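Local atomic coordinates of uncharacterized egV family protein COG1307 (Ruminococcus gnavus, PDB entry 3JR7), a protein that is of unknown function but, as a member of the DegV family, probably binds lipid such as a fatty acid. Residues V101-A106 with I131-S136. Numbering follows the deposited sequence.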
loop_
_atom_site.group_PDB
_atom_site.type_symbol
_atom_site.label_atom_id
_atom_site.label_comp_id
_atom_site.label_asym_id
_atom_site.label_seq_id
_atom_site.Cartn_x
_atom_site.Cartn_y
_atom_site.Cartn_z
ATOM N N VAL A 101 11.055 4.561 6.996
ATOM C CA VAL A 101 10.861 3.795 5.762
ATOM C C VAL A 101 9.548 3.018 5.887
ATOM O O VAL A 101 9.290 2.382 6.934
ATOM C CB VAL A 101 12.050 2.842 5.512
ATOM C CG1 VAL A 101 12.018 2.251 4.063
ATOM C CG2 VAL A 101 13.386 3.549 5.775
ATOM N N VAL A 102 8.711 3.070 4.864
ATOM C CA VAL A 102 7.423 2.365 4.881
ATOM C C VAL A 102 7.367 1.418 3.712
ATOM O O VAL A 102 7.587 1.847 2.584
ATOM C CB VAL A 102 6.258 3.336 4.763
ATOM C CG1 VAL A 102 4.888 2.520 4.810
ATOM C CG2 VAL A 102 6.333 4.384 5.888
ATOM N N THR A 103 7.154 0.137 3.981
ATOM C CA THR A 103 7.189 -0.896 2.968
ATOM C C THR A 103 5.934 -1.716 2.930
ATOM O O THR A 103 5.160 -1.765 3.891
ATOM C CB THR A 103 8.380 -1.903 3.150
ATOM O OG1 THR A 103 8.138 -2.783 4.254
ATOM C CG2 THR A 103 9.722 -1.165 3.328
ATOM N N LEU A 104 5.741 -2.358 1.788
ATOM C CA LEU A 104 4.846 -3.501 1.648
ATOM C C LEU A 104 4.988 -4.489 2.808
ATOM O O LEU A 104 6.077 -4.678 3.342
ATOM C CB LEU A 104 5.196 -4.251 0.350
ATOM C CG LEU A 104 4.632 -3.748 -0.972
ATOM C CD1 LEU A 104 5.583 -4.173 -2.119
ATOM C CD2 LEU A 104 3.217 -4.249 -1.167
ATOM N N SER A 105 3.895 -5.159 3.135
ATOM C CA SER A 105 3.916 -6.294 4.030
ATOM C C SER A 105 5.076 -7.229 3.784
ATOM O O SER A 105 5.323 -7.722 2.631
ATOM C CB SER A 105 2.633 -7.119 3.897
ATOM O OG SER A 105 2.744 -8.303 4.699
ATOM N N ALA A 106 5.771 -7.544 4.877
ATOM C CA ALA A 106 6.892 -8.491 4.805
ATOM C C ALA A 106 6.408 -9.854 4.359
ATOM O O ALA A 106 7.188 -10.647 3.863
ATOM C CB ALA A 106 7.635 -8.584 6.145
ATOM N N ILE A 131 17.299 5.507 11.722
ATOM C CA ILE A 131 16.574 4.928 10.616
ATOM C C ILE A 131 15.641 3.838 11.158
ATOM O O ILE A 131 16.072 2.925 11.875
ATOM C CB ILE A 131 17.523 4.252 9.620
ATOM C CG1 ILE A 131 18.574 5.242 9.114
ATOM C CG2 ILE A 131 16.721 3.680 8.427
ATOM C CD1 ILE A 131 19.773 4.568 8.416
ATOM N N HIS A 132 14.367 3.932 10.827
ATOM C CA HIS A 132 13.405 2.914 11.219
ATOM C C HIS A 132 12.607 2.458 10.026
ATOM O O HIS A 132 12.042 3.280 9.288
ATOM C CB HIS A 132 12.457 3.394 12.331
ATOM C CG HIS A 132 11.566 2.304 12.825
ATOM N ND1 HIS A 132 11.975 1.397 13.772
ATOM C CD2 HIS A 132 10.347 1.882 12.399
ATOM C CE1 HIS A 132 11.012 0.505 13.963
ATOM N NE2 HIS A 132 10.018 0.777 13.138
ATOM N N VAL A 133 12.545 1.137 9.835
ATOM C CA VAL A 133 11.771 0.531 8.764
ATOM C C VAL A 133 10.403 0.010 9.341
ATOM O O VAL A 133 10.397 -0.856 10.237
ATOM C CB VAL A 133 12.527 -0.625 8.108
ATOM C CG1 VAL A 133 11.693 -1.207 6.976
ATOM C CG2 VAL A 133 13.891 -0.144 7.566
ATOM N N PHE A 134 9.285 0.542 8.840
ATOM C CA PHE A 134 7.942 0.100 9.238
ATOM C C PHE A 134 7.463 -0.968 8.223
ATOM O O PHE A 134 7.375 -0.728 7.024
ATOM C CB PHE A 134 6.938 1.254 9.260
ATOM C CG PHE A 134 7.239 2.343 10.230
ATOM C CD1 PHE A 134 6.934 2.198 11.575
ATOM C CD2 PHE A 134 7.780 3.539 9.793
ATOM C CE1 PHE A 134 7.228 3.217 12.488
ATOM C CE2 PHE A 134 8.064 4.555 10.670
ATOM C CZ PHE A 134 7.795 4.407 12.020
ATOM N N ASN A 135 7.235 -2.176 8.693
ATOM C CA ASN A 135 6.557 -3.186 7.909
ATOM C C ASN A 135 5.092 -2.780 7.970
ATOM O O ASN A 135 4.481 -2.907 9.008
ATOM C CB ASN A 135 6.760 -4.546 8.593
ATOM C CG ASN A 135 5.882 -5.641 8.044
ATOM O OD1 ASN A 135 5.212 -5.469 7.027
ATOM N ND2 ASN A 135 5.897 -6.801 8.713
ATOM N N SER A 136 4.504 -2.348 6.866
ATOM C CA SER A 136 3.112 -1.909 6.876
ATOM C C SER A 136 2.119 -3.005 7.202
ATOM O O SER A 136 1.083 -2.674 7.603
ATOM C CB SER A 136 2.677 -1.319 5.530
ATOM O OG SER A 136 2.630 -2.295 4.514
HETATM O O HOH W 1 4.324 -8.959 7.627
#
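Val101 and Val133 sit side by side where parallel strands 98-103 and 130-135 meet, Val101 CB lying 4.1 Å from Val133 CG2. Branched at CB, both suit a strand, and Thr103 extends their row, its methyl CG2 set against Val133 CG1 while OG1 bonds Leu104 O. This buried face lies under Tyr88 of helix 85-92 and Tyr112 of helix 111-126, the crossover helix of this right-handed beta-alpha-beta unit. On the other face Val102 CG2 approaches the Phe134 ring obliquely, while His132 CD2 stands over the centre of that ring. The backbones are tightly tied: Phe134 N gives Val101 O a nearly straight bond of 2.6 Å (171°).

Toward the C-terminal ends of the strands polar groups take over. Thr103 O is gripped twice by Ser136, through N and through OG at 2.7 Å; chi1 of 68° sets OG between its own backbone N and carbonyl carbon, and from there it reaches a lone pair of Thr103 O. At the looser, partly exposed end, an amide suits position 135, which needs acceptor and donor: Asn135 OD1 accepts from Ala106 N at 3.0 Å, the donor standing above the amide plane, and from Arg137 N, while ND2 bonds a water only weakly held by Ser105 OG, whose stronger partners include Gly215 O. An alanine in place of Asn135 would probably leave Ala106 N without its acceptor and residues 105-106 freer to shift. Backbone hydrogen bonds and branched apolar side chains thus together hold the strands, whereas side-chain amide and hydroxyl groups fix the turns at the strands' C-terminal ends, beside Leu104 and a bound polyether that may mark a pocket.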